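Local coordinates for protein putative NADH-depentdent flavin oxidoreductase (Cupriavidus metallidurans, PDB 5OCS) that probably reduces activated carbon-carbon double bonds as an FMN-dependent, NAD(P)H-using ene-reductase of the Old Yellow Enzyme family, at residues D[3-8]-D[343-348]; D[11-16]-D[94-99]; D[249-254]-D[287-292]. One frame throughout, in Å; residues are numbered along the deposited sequence.

Contact 1 of 3, residues D[3-8]-D[343-348]; sequences HLFDPY and ASVNAP
Phe-5 supplies the only ring that touches across the contact, and it is met obliquely, neither squarely on a face nor along an edge, by the methyl of Ala-343, the carbonyl oxygen of Ser-344 and one branch of Val-345. The site joins the two ends of a TIM barrel: 3-8 leads into the short strand 8-10 of the beta hairpin that precedes the first barrel strand, and 343-348 leaves the final barrel helix, 333-341. Ala-343 CB sits at the root of the ring, 3.4 Å from Phe-5 CG and 3.5 Å from Phe-5 CB, which is close packing for carbon. Further out, Phe-5 CE1 reaches Val-345 CG1 at 3.8 Å, so the ring spans from one residue of 343-348 to the next but one. Phe-5 CG lies beside its backbone N and anti to the carbonyl carbon (chi1 -74°), which carries the ring over toward the departing chain. No hydrogen bond crosses between the segments; the join is apolar. Ala-338 of helix 333-341 and Ile-19 of the first barrel strand also touch Phe-5, so its side chain is shared by the first barrel strand, the last helix of the barrel and the chain that follows. Val-345 in turn rests on Trp-335 and makes backbone hydrogen bonds with Leu-362 and Lys-364, which ties the outgoing chain to the C-terminal region. On the other segment a type I turn from His-3 to Asp-6 presents Phe-5. Asp-6 N bonds back to His-3 O at 3.1 Å, and His-3 N donates to Asp-6 OD2 at 2.8 Å, nearly straight at 165° but arriving from above the carboxylate plane.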
ATOM      1  N   HIS D   3      20.270  13.634 -12.487  1.00 18.11           N
ATOM      2  CA  HIS D   3      19.908  12.225 -12.212  1.00 18.13           C
ATOM      3  C   HIS D   3      18.498  12.112 -11.668  1.00 15.11           C
ATOM      4  O   HIS D   3      17.986  13.071 -11.089  1.00 15.28           O
ATOM      5  CB  HIS D   3      20.862  11.627 -11.200  1.00 20.94           C
ATOM      6  CG  HIS D   3      22.255  11.605 -11.698  1.00 23.26           C
ATOM      7  ND1 HIS D   3      22.672  10.700 -12.645  1.00 25.04           N
ATOM      8  CD2 HIS D   3      23.293  12.439 -11.481  1.00 26.05           C
ATOM      9  CE1 HIS D   3      23.935  10.944 -12.947  1.00 26.53           C
ATOM     10  NE2 HIS D   3      24.331  11.997 -12.257  1.00 25.43           N
ATOM     11  N   LEU D   4      17.913  10.920 -11.821  1.00 13.68           N
ATOM     12  CA  LEU D   4      16.555  10.647 -11.321  1.00 13.15           C
ATOM     13  C   LEU D   4      16.353  11.005  -9.839  1.00 14.20           C
ATOM     14  O   LEU D   4      15.311  11.569  -9.440  1.00 13.76           O
ATOM     15  CB  LEU D   4      16.230   9.188 -11.550  1.00 12.29           C
ATOM     16  CG  LEU D   4      14.774   8.790 -11.287  1.00 12.35           C
ATOM     17  CD1 LEU D   4      13.847   9.444 -12.286  1.00 12.10           C
ATOM     18  CD2 LEU D   4      14.679   7.294 -11.337  1.00 11.99           C
ATOM     19  N   PHE D   5      17.368  10.663  -9.033  1.00 14.49           N
ATOM     20  CA  PHE D   5      17.321  10.912  -7.612  1.00 14.59           C
ATOM     21  C   PHE D   5      17.926  12.232  -7.146  1.00 14.31           C
ATOM     22  O   PHE D   5      18.063  12.423  -5.969  1.00 14.67           O
ATOM     23  CB  PHE D   5      17.843   9.695  -6.823  1.00 14.03           C
ATOM     24  CG  PHE D   5      16.884   8.572  -6.817  1.00 12.71           C
ATOM     25  CD1 PHE D   5      15.837   8.584  -5.890  1.00 12.95           C
ATOM     26  CD2 PHE D   5      16.909   7.564  -7.789  1.00 12.50           C
ATOM     27  CE1 PHE D   5      14.889   7.595  -5.893  1.00 11.99           C
ATOM     28  CE2 PHE D   5      15.955   6.546  -7.778  1.00 12.67           C
ATOM     29  CZ  PHE D   5      14.935   6.581  -6.835  1.00 12.35           C
ATOM     30  N   ASP D   6      18.133  13.199  -8.040  1.00 15.88           N
ATOM     31  CA  ASP D   6      18.417  14.552  -7.624  1.00 16.23           C
ATOM     32  C   ASP D   6      17.177  15.200  -7.062  1.00 17.60           C
ATOM     33  O   ASP D   6      16.082  15.041  -7.630  1.00 17.60           O
ATOM     34  CB  ASP D   6      18.812  15.438  -8.784  1.00 19.61           C
ATOM     35  CG  ASP D   6      20.128  15.080  -9.390  1.00 21.49           C
ATOM     36  OD1 ASP D   6      20.912  14.330  -8.802  1.00 23.71           O
ATOM     37  OD2 ASP D   6      20.354  15.592 -10.495  1.00 28.48           O
ATOM     38  N   PRO D   7      17.331  15.975  -5.975  1.00 18.37           N
ATOM     39  CA  PRO D   7      16.250  16.863  -5.566  1.00 18.79           C
ATOM     40  C   PRO D   7      15.881  17.812  -6.662  1.00 19.95           C
ATOM     41  O   PRO D   7      16.686  18.116  -7.546  1.00 19.19           O
ATOM     42  CB  PRO D   7      16.853  17.639  -4.385  1.00 19.51           C
ATOM     43  CG  PRO D   7      17.867  16.737  -3.845  1.00 20.39           C
ATOM     44  CD  PRO D   7      18.448  16.004  -5.022  1.00 19.53           C
ATOM     45  N   TYR D   8      14.643  18.271  -6.652  1.00 18.70           N
ATOM     46  CA  TYR D   8      14.210  19.232  -7.641  1.00 20.43           C
ATOM     47  C   TYR D   8      13.155  20.090  -6.976  1.00 22.95           C
ATOM     48  O   TYR D   8      12.925  19.945  -5.765  1.00 23.67           O
ATOM     49  CB  TYR D   8      13.721  18.493  -8.885  1.00 21.51           C
ATOM     50  CG  TYR D   8      13.569  19.342 -10.117  1.00 22.90           C
ATOM     51  CD1 TYR D   8      14.662  19.947 -10.724  1.00 23.52           C
ATOM     52  CD2 TYR D   8      12.316  19.552 -10.679  1.00 25.40           C
ATOM     53  CE1 TYR D   8      14.510  20.718 -11.865  1.00 22.93           C
ATOM     54  CE2 TYR D   8      12.162  20.337 -11.812  1.00 24.80           C
ATOM     55  CZ  TYR D   8      13.261  20.911 -12.397  1.00 24.05           C
ATOM     56  OH  TYR D   8      13.053  21.686 -13.523  1.00 23.00           O
ATOM     57  N   ALA D 343      20.873   5.101  -4.887  1.00 17.14           N
ATOM     58  CA  ALA D 343      20.329   6.251  -4.202  1.00 15.80           C
ATOM     59  C   ALA D 343      19.570   5.792  -2.946  1.00 16.64           C
ATOM     60  O   ALA D 343      19.475   4.621  -2.655  1.00 15.79           O
ATOM     61  CB  ALA D 343      19.389   6.995  -5.143  1.00 16.14           C
ATOM     62  N   SER D 344      19.003   6.745  -2.240  1.00 17.70           N
ATOM     63  CA  SER D 344      18.220   6.423  -1.068  1.00 17.69           C
ATOM     64  C   SER D 344      16.892   7.120  -1.155  1.00 17.39           C
ATOM     65  O   SER D 344      16.696   8.025  -1.956  1.00 16.91           O
ATOM     66  CB  SER D 344      19.022   6.722   0.204  1.00 19.78           C
ATOM     67  OG  SER D 344      19.316   8.082   0.382  1.00 21.60           O
ATOM     68  N   VAL D 345      15.956   6.657  -0.337  1.00 15.92           N
ATOM     69  CA  VAL D 345      14.586   7.119  -0.402  1.00 16.42           C
ATOM     70  C   VAL D 345      14.076   7.276   1.017  1.00 16.43           C
ATOM     71  O   VAL D 345      14.590   6.640   1.930  1.00 14.64           O
ATOM     72  CB  VAL D 345      13.618   6.128  -1.089  1.00 18.54           C
ATOM     73  CG1 VAL D 345      13.615   6.290  -2.606  1.00 19.34           C
ATOM     74  CG2 VAL D 345      13.897   4.682  -0.652  1.00 18.15           C
ATOM     75  N   ASN D 346      13.059   8.112   1.166  1.00 16.87           N
ATOM     76  CA  ASN D 346      12.281   8.191   2.395  1.00 19.43           C
ATOM     77  C   ASN D 346      11.289   7.067   2.439  1.00 18.16           C
ATOM     78  O   ASN D 346      10.463   6.954   1.550  1.00 21.21           O
ATOM     79  CB  ASN D 346      11.455   9.457   2.404  1.00 22.29           C
ATOM     80  CG  ASN D 346      12.270  10.647   2.665  1.00 24.24           C
ATOM     81  OD1 ASN D 346      12.672  10.876   3.785  1.00 32.63           O
ATOM     82  ND2 ASN D 346      12.532  11.433   1.624  1.00 28.47           N
ATOM     83  N   ALA D 347      11.391   6.226   3.453  1.00 13.76           N
ATOM     84  CA  ALA D 347      10.449   5.147   3.640  1.00 12.47           C
ATOM     85  C   ALA D 347       9.932   5.298   5.085  1.00 10.58           C
ATOM     86  O   ALA D 347      10.645   5.777   5.962  1.00  9.70           O
ATOM     87  CB  ALA D 347      11.094   3.773   3.428  1.00 12.20           C
ATOM     88  N   PRO D 348       8.672   4.903   5.295  1.00 10.10           N
ATOM     89  CA  PRO D 348       8.156   4.982   6.650  1.00  9.68           C
ATOM     90  C   PRO D 348       8.941   4.053   7.567  1.00  9.51           C
ATOM     91  O   PRO D 348       9.274   2.922   7.162  1.00  9.80           O
ATOM     92  CB  PRO D 348       6.713   4.497   6.496  1.00 10.08           C
ATOM     93  CG  PRO D 348       6.675   3.716   5.264  1.00  9.85           C
ATOM     94  CD  PRO D 348       7.714   4.293   4.373  1.00 10.12           C
TER

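Contact 2 of 3, residues D[11-16]-D[94-99]; sequences GNLELA and PIAVTI
Strands 13-15 and 96-99 run at 118° to one another with their axes 8.7 Å apart and belong to different sheets, with no hydrogen bond between the segments. Segment 11-16 carries the second strand of the N-terminal beta hairpin, which packs against the TIM barrel here; 96-99 opens the third parallel barrel strand. Ala-96 is the hub. Its CB, directed toward the hairpin, receives two leucine methyls, Leu-15 CD2 at 3.8 Å and Leu-13 CD2 at 4.0 Å. The two leucines get there differently: Leu-13 has CG anti to its backbone N (chi1 -169°), whereas Leu-15 holds CG anti to its carbonyl carbon (chi1 -54°) and bends its end in toward Ala-96. Such a small residue in the barrel strand lets both branched side chains close over it. Alternation along the strand puts Ala-96 and Thr-98 on the side facing the hairpin, while Val-97 turns the other way, onto helix 76-92. Glu-173 and Pro-227, from loops ahead of the next two barrel strands, also touch Leu-13, consistent with a hairpin that plugs the N-terminal end of the barrel, as in other Old Yellow Enzymes. Thr-98 splits its branches: OG1 is hydrogen-bonded to Leu-53 O of the neighbouring barrel strand, while the methyl CG2 meets Leu-13 CD2 at 4.0 Å.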
ATOM      1  N   GLY D  11       8.060  25.660  -8.623  1.00 26.22           N
ATOM      2  CA  GLY D  11       7.689  26.822  -7.845  1.00 29.25           C
ATOM      3  C   GLY D  11       8.458  26.834  -6.541  1.00 27.80           C
ATOM      4  O   GLY D  11       9.657  26.681  -6.548  1.00 33.85           O
ATOM      5  N   ASN D  12       7.769  26.936  -5.426  1.00 30.51           N
ATOM      6  CA  ASN D  12       8.422  26.906  -4.128  1.00 32.29           C
ATOM      7  C   ASN D  12       8.438  25.485  -3.539  1.00 28.24           C
ATOM      8  O   ASN D  12       8.947  25.248  -2.459  1.00 29.83           O
ATOM      9  CB  ASN D  12       7.766  27.931  -3.200  1.00 34.23           C
ATOM     10  CG  ASN D  12       7.914  29.376  -3.716  1.00 38.22           C
ATOM     11  OD1 ASN D  12       8.065  29.613  -4.913  1.00 39.60           O
ATOM     12  ND2 ASN D  12       7.861  30.344  -2.803  1.00 38.69           N
ATOM     13  N   LEU D  13       7.929  24.524  -4.300  1.00 26.34           N
ATOM     14  CA  LEU D  13       7.670  23.210  -3.785  1.00 22.95           C
ATOM     15  C   LEU D  13       8.877  22.327  -4.032  1.00 22.01           C
ATOM     16  O   LEU D  13       9.191  21.994  -5.183  1.00 23.25           O
ATOM     17  CB  LEU D  13       6.407  22.663  -4.465  1.00 22.37           C
ATOM     18  CG  LEU D  13       5.826  21.394  -3.865  1.00 20.64           C
ATOM     19  CD1 LEU D  13       5.365  21.642  -2.435  1.00 19.76           C
ATOM     20  CD2 LEU D  13       4.667  20.907  -4.730  1.00 19.64           C
ATOM     21  N   GLU D  14       9.584  21.975  -2.962  1.00 21.50           N
ATOM     22  CA  GLU D  14      10.793  21.140  -3.068  1.00 22.68           C
ATOM     23  C   GLU D  14      10.368  19.686  -3.221  1.00 21.27           C
ATOM     24  O   GLU D  14       9.410  19.230  -2.570  1.00 23.54           O
ATOM     25  CB  GLU D  14      11.712  21.266  -1.844  1.00 25.83           C
ATOM     26  CG  GLU D  14      12.379  22.625  -1.597  1.00 30.01           C
ATOM     27  CD  GLU D  14      13.267  23.134  -2.719  1.00 33.56           C
ATOM     28  OE1 GLU D  14      13.997  22.352  -3.385  1.00 35.33           O
ATOM     29  OE2 GLU D  14      13.253  24.365  -2.901  1.00 41.46           O
ATOM     30  N   LEU D  15      11.038  18.981  -4.121  1.00 16.79           N
ATOM     31  CA  LEU D  15      10.766  17.587  -4.373  1.00 15.29           C
ATOM     32  C   LEU D  15      11.973  16.781  -4.044  1.00 14.90           C
ATOM     33  O   LEU D  15      13.093  17.163  -4.396  1.00 15.83           O
ATOM     34  CB  LEU D  15      10.370  17.360  -5.854  1.00 14.89           C
ATOM     35  CG  LEU D  15       9.212  18.221  -6.378  1.00 14.06           C
ATOM     36  CD1 LEU D  15       8.942  17.962  -7.869  1.00 13.86           C
ATOM     37  CD2 LEU D  15       7.904  18.014  -5.582  1.00 14.16           C
ATOM     38  N   ALA D  16      11.758  15.638  -3.394  1.00 14.17           N
ATOM     39  CA  ALA D  16      12.837  14.770  -2.950  1.00 14.84           C
ATOM     40  C   ALA D  16      13.649  14.127  -4.107  1.00 13.83           C
ATOM     41  O   ALA D  16      14.820  13.797  -3.940  1.00 13.71           O
ATOM     42  CB  ALA D  16      12.277  13.702  -2.038  1.00 15.69           C
ATOM     43  N   PRO D  94       6.364  12.456   3.954  1.00  9.34           N
ATOM     44  CA  PRO D  94       6.856  13.800   3.604  1.00  9.59           C
ATOM     45  C   PRO D  94       6.581  14.192   2.139  1.00 10.15           C
ATOM     46  O   PRO D  94       6.958  15.265   1.744  1.00 11.34           O
ATOM     47  CB  PRO D  94       8.373  13.651   3.765  1.00  9.83           C
ATOM     48  CG  PRO D  94       8.622  12.262   3.359  1.00  9.85           C
ATOM     49  CD  PRO D  94       7.411  11.432   3.750  1.00 10.24           C
ATOM     50  N   ILE D  95       5.909  13.351   1.368  1.00 10.25           N
ATOM     51  CA  ILE D  95       5.725  13.593  -0.045  1.00 10.02           C
ATOM     52  C   ILE D  95       4.951  14.884  -0.321  1.00  9.27           C
ATOM     53  O   ILE D  95       4.130  15.346   0.479  1.00  9.18           O
ATOM     54  CB  ILE D  95       5.013  12.383  -0.724  1.00 10.80           C
ATOM     55  CG1 ILE D  95       5.325  12.334  -2.225  1.00 11.39           C
ATOM     56  CG2 ILE D  95       3.506  12.405  -0.424  1.00 11.57           C
ATOM     57  CD1 ILE D  95       4.959  11.035  -2.890  1.00 11.19           C
ATOM     58  N   ALA D  96       5.219  15.478  -1.467  1.00  8.31           N
ATOM     59  CA  ALA D  96       4.445  16.624  -1.932  1.00  8.33           C
ATOM     60  C   ALA D  96       3.171  16.116  -2.561  1.00  8.48           C
ATOM     61  O   ALA D  96       3.226  15.214  -3.378  1.00  7.98           O
ATOM     62  CB  ALA D  96       5.245  17.397  -2.997  1.00  8.83           C
ATOM     63  N   VAL D  97       2.059  16.657  -2.116  1.00  8.11           N
ATOM     64  CA  VAL D  97       0.739  16.216  -2.549  1.00  8.37           C
ATOM     65  C   VAL D  97       0.125  17.311  -3.382  1.00  8.13           C
ATOM     66  O   VAL D  97      -0.076  18.400  -2.897  1.00  8.34           O
ATOM     67  CB  VAL D  97      -0.138  15.808  -1.364  1.00  8.72           C
ATOM     68  CG1 VAL D  97      -1.480  15.347  -1.854  1.00  9.60           C
ATOM     69  CG2 VAL D  97       0.541  14.683  -0.604  1.00  9.12           C
ATOM     70  N   THR D  98      -0.230  16.977  -4.627  1.00  7.57           N
ATOM     71  CA  THR D  98      -0.852  17.900  -5.573  1.00  7.92           C
ATOM     72  C   THR D  98      -2.083  17.224  -6.158  1.00  7.84           C
ATOM     73  O   THR D  98      -2.314  16.022  -5.942  1.00  8.30           O
ATOM     74  CB  THR D  98       0.135  18.289  -6.694  1.00  7.63           C
ATOM     75  OG1 THR D  98       0.543  17.128  -7.447  1.00  8.05           O
ATOM     76  CG2 THR D  98       1.394  18.944  -6.034  1.00  7.64           C
ATOM     77  N   ILE D  99      -2.857  17.952  -6.945  1.00  7.91           N
ATOM     78  CA  ILE D  99      -4.113  17.415  -7.443  1.00  7.95           C
ATOM     79  C   ILE D  99      -4.361  17.859  -8.881  1.00  7.84           C
ATOM     80  O   ILE D  99      -4.056  18.984  -9.254  1.00  8.55           O
ATOM     81  CB  ILE D  99      -5.302  17.815  -6.540  1.00  7.76           C
ATOM     82  CG1 ILE D  99      -6.554  16.995  -6.866  1.00  7.85           C
ATOM     83  CG2 ILE D  99      -5.570  19.351  -6.546  1.00  7.75           C
ATOM     84  CD1 ILE D  99      -7.558  17.028  -5.741  1.00  8.11           C
TER

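Contact 3 of 3, residues D[249-254]-D[287-292]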
ATOM      1  N   ALA D 249       3.356  26.328 -28.546  1.00 15.29           N
ATOM      2  CA  ALA D 249       2.779  27.671 -28.426  1.00 15.32           C
ATOM      3  C   ALA D 249       2.013  27.824 -27.101  1.00 14.46           C
ATOM      4  O   ALA D 249       2.078  28.859 -26.403  1.00 13.49           O
ATOM      5  CB  ALA D 249       1.874  27.955 -29.615  1.00 15.86           C
ATOM      6  N   LEU D 250       1.289  26.769 -26.747  1.00 13.19           N
ATOM      7  CA  LEU D 250       0.588  26.781 -25.486  1.00 13.41           C
ATOM      8  C   LEU D 250       1.597  26.843 -24.285  1.00 12.62           C
ATOM      9  O   LEU D 250       1.363  27.595 -23.326  1.00 14.27           O
ATOM     10  CB  LEU D 250      -0.363  25.587 -25.400  1.00 12.34           C
ATOM     11  CG  LEU D 250      -1.132  25.436 -24.067  1.00 12.88           C
ATOM     12  CD1 LEU D 250      -2.088  26.595 -23.867  1.00 13.13           C
ATOM     13  CD2 LEU D 250      -1.909  24.120 -24.081  1.00 12.92           C
ATOM     14  N   SER D 251       2.691  26.109 -24.374  1.00 13.22           N
ATOM     15  CA  SER D 251       3.705  26.045 -23.301  1.00 13.11           C
ATOM     16  C   SER D 251       4.396  27.407 -23.144  1.00 14.26           C
ATOM     17  O   SER D 251       4.601  27.879 -22.019  1.00 14.17           O
ATOM     18  CB  SER D 251       4.689  24.948 -23.549  1.00 14.70           C
ATOM     19  OG  SER D 251       4.020  23.682 -23.576  1.00 13.27           O
ATOM     20  N   HIS D 252       4.645  28.098 -24.260  1.00 15.07           N
ATOM     21  CA  HIS D 252       5.143  29.504 -24.168  1.00 16.74           C
ATOM     22  C   HIS D 252       4.145  30.407 -23.429  1.00 16.17           C
ATOM     23  O   HIS D 252       4.531  31.222 -22.567  1.00 16.88           O
ATOM     24  CB  HIS D 252       5.485  30.134 -25.563  1.00 17.72           C
ATOM     25  CG  HIS D 252       6.759  29.631 -26.186  1.00 18.51           C
ATOM     26  ND1 HIS D 252       8.003  29.851 -25.639  1.00 18.08           N
ATOM     27  CD2 HIS D 252       6.976  28.954 -27.335  1.00 18.43           C
ATOM     28  CE1 HIS D 252       8.928  29.311 -26.408  1.00 19.88           C
ATOM     29  NE2 HIS D 252       8.331  28.744 -27.437  1.00 20.34           N
ATOM     30  N   GLU D 253       2.866  30.299 -23.763  1.00 15.94           N
ATOM     31  CA  GLU D 253       1.851  31.077 -23.076  1.00 16.67           C
ATOM     32  C   GLU D 253       1.757  30.737 -21.612  1.00 16.08           C
ATOM     33  O   GLU D 253       1.659  31.645 -20.782  1.00 16.62           O
ATOM     34  CB  GLU D 253       0.496  30.935 -23.713  1.00 18.31           C
ATOM     35  CG  GLU D 253       0.333  31.736 -24.987  1.00 21.49           C
ATOM     36  CD  GLU D 253       0.421  33.234 -24.746  1.00 23.16           C
ATOM     37  OE1 GLU D 253       0.015  33.743 -23.683  1.00 22.58           O
ATOM     38  OE2 GLU D 253       0.955  33.898 -25.628  1.00 32.13           O
ATOM     39  N   LEU D 254       1.823  29.440 -21.298  1.00 15.54           N
ATOM     40  CA  LEU D 254       1.791  29.010 -19.887  1.00 15.99           C
ATOM     41  C   LEU D 254       2.945  29.643 -19.101  1.00 16.10           C
ATOM     42  O   LEU D 254       2.741  30.184 -18.014  1.00 16.69           O
ATOM     43  CB  LEU D 254       1.860  27.484 -19.791  1.00 15.56           C
ATOM     44  CG  LEU D 254       0.569  26.815 -20.263  1.00 16.07           C
ATOM     45  CD1 LEU D 254       0.777  25.336 -20.529  1.00 16.18           C
ATOM     46  CD2 LEU D 254      -0.514  27.009 -19.236  1.00 16.41           C
ATOM     47  N   GLN D 287      11.023  16.270 -24.735  1.00 14.10           N
ATOM     48  CA  GLN D 287      12.390  16.754 -24.977  1.00 15.20           C
ATOM     49  C   GLN D 287      12.393  18.096 -25.709  1.00 15.22           C
ATOM     50  O   GLN D 287      13.125  19.054 -25.358  1.00 15.22           O
ATOM     51  CB  GLN D 287      13.202  15.687 -25.725  1.00 16.36           C
ATOM     52  CG  GLN D 287      14.702  15.977 -25.891  1.00 17.72           C
ATOM     53  CD  GLN D 287      15.041  17.006 -26.970  1.00 19.73           C
ATOM     54  OE1 GLN D 287      14.289  17.220 -27.918  1.00 20.03           O
ATOM     55  NE2 GLN D 287      16.145  17.703 -26.776  1.00 22.08           N
ATOM     56  N   ARG D 288      11.558  18.176 -26.730  1.00 15.06           N
ATOM     57  CA  ARG D 288      11.491  19.376 -27.520  1.00 16.61           C
ATOM     58  C   ARG D 288      10.847  20.507 -26.742  1.00 16.29           C
ATOM     59  O   ARG D 288      11.316  21.620 -26.805  1.00 16.98           O
ATOM     60  CB  ARG D 288      10.725  19.130 -28.797  1.00 18.06           C
ATOM     61  CG  ARG D 288      10.694  20.359 -29.696  1.00 19.07           C
ATOM     62  CD  ARG D 288      10.067  19.964 -30.999  1.00 20.33           C
ATOM     63  NE  ARG D 288       9.807  21.121 -31.843  1.00 22.18           N
ATOM     64  CZ  ARG D 288       9.144  21.058 -32.988  1.00 21.85           C
ATOM     65  NH1 ARG D 288       8.700  19.890 -33.426  1.00 20.39           N
ATOM     66  NH2 ARG D 288       8.935  22.167 -33.687  1.00 21.79           N
ATOM     67  N   VAL D 289       9.779  20.231 -25.990  1.00 14.28           N
ATOM     68  CA  VAL D 289       9.132  21.289 -25.212  1.00 15.69           C
ATOM     69  C   VAL D 289      10.084  21.869 -24.152  1.00 15.32           C
ATOM     70  O   VAL D 289      10.095  23.071 -23.919  1.00 14.64           O
ATOM     71  CB  VAL D 289       7.820  20.803 -24.555  1.00 15.41           C
ATOM     72  CG1 VAL D 289       7.264  21.785 -23.536  1.00 16.09           C
ATOM     73  CG2 VAL D 289       6.762  20.529 -25.616  1.00 15.36           C
ATOM     74  N   LYS D 290      10.850  20.989 -23.514  1.00 15.61           N
ATOM     75  CA  LYS D 290      11.878  21.388 -22.567  1.00 15.82           C
ATOM     76  C   LYS D 290      12.922  22.319 -23.223  1.00 17.08           C
ATOM     77  O   LYS D 290      13.230  23.387 -22.694  1.00 17.55           O
ATOM     78  CB  LYS D 290      12.565  20.159 -22.006  1.00 16.06           C
ATOM     79  CG  LYS D 290      13.675  20.458 -20.989  1.00 15.54           C
ATOM     80  CD  LYS D 290      14.154  19.207 -20.263  1.00 15.87           C
ATOM     81  CE  LYS D 290      15.613  19.319 -19.785  1.00 16.46           C
ATOM     82  NZ  LYS D 290      15.764  20.454 -18.838  1.00 16.03           N
ATOM     83  N   ALA D 291      13.466  21.867 -24.348  1.00 17.78           N
ATOM     84  CA  ALA D 291      14.532  22.595 -25.015  1.00 19.24           C
ATOM     85  C   ALA D 291      14.059  23.954 -25.491  1.00 21.47           C
ATOM     86  O   ALA D 291      14.783  24.931 -25.322  1.00 23.77           O
ATOM     87  CB  ALA D 291      15.078  21.797 -26.174  1.00 19.41           C
ATOM     88  N   GLU D 292      12.854  24.033 -26.052  1.00 20.16           N
ATOM     89  CA  GLU D 292      12.390  25.282 -26.669  1.00 20.10           C
ATOM     90  C   GLU D 292      11.737  26.295 -25.724  1.00 20.99           C
ATOM     91  O   GLU D 292      11.825  27.494 -25.960  1.00 21.39           O
ATOM     92  CB  GLU D 292      11.410  24.999 -27.801  1.00 20.08           C
ATOM     93  CG  GLU D 292      12.010  24.235 -28.977  1.00 20.44           C
ATOM     94  CD  GLU D 292      11.149  24.259 -30.211  1.00 19.80           C
ATOM     95  OE1 GLU D 292      10.210  25.071 -30.296  1.00 21.67           O
ATOM     96  OE2 GLU D 292      11.410  23.445 -31.105  1.00 19.33           O
TER
HETATM   97  O   HOH W   1       9.580  27.691 -29.689  1.00 22.55           O
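Two neighbouring helices of the TIM-barrel outer layer, 244-256 and 284-293, meet here, with a buried serine-valine packing contact on the inside and a water bridge at the surface. Inside, Val-289 CG1 lies 3.8 Å from Ser-251 OG and 4.1 Å from Ser-251 CB. That hydroxyl is engaged within its own helix, by a hydrogen bond with Thr-247 O, and its contact with Val-289 is van der Waals packing. At the surface the His-252 ring reaches across to the last turn of the other helix, bringing CE1 to 3.4 Å from Glu-292 O by an oblique approach. Next to it a water lies in the plane of the imidazole at its edge, 2.8 Å from His-252 NE2, and donates a hydrogen bond to Glu-292 OE1. The other carboxylate oxygen, Glu-292 OE2, takes a salt bridge from Arg-288 NE at 2.9 Å, one turn back; the bond lies near the guanidinium plane but meets OE2 from above the carboxylate plane. Arg-288 and the water thus restrain Glu-292 from both of its oxygens. A serine-valine contact beneath a water-bridged histidine-glutamate pair joins these successive helices of the beta/alpha barrel.

Contact 2 is the buried one, hydrophobic between the N-terminal hairpin and a barrel strand, whereas contacts 1 and 3 are partly buried and lie further out. Contacts 1 and 2 share the hairpin region: Tyr-8 O probably accepts a hydrogen bond from Leu-15 N, and Asn-346 packs on Pro-94, so the two contacts touch directly, their centres about 13 Å apart. Contact 3 stands apart, its centre about 27 Å from that of contact 1, and holds helices of the outer layer instead. Chemistry follows place: a phenyl ring against methyls in contact 1, aliphatic methyls alone in contact 2, and a water bridge between the two helices in contact 3, its glutamate also salt-bridged within its own helix.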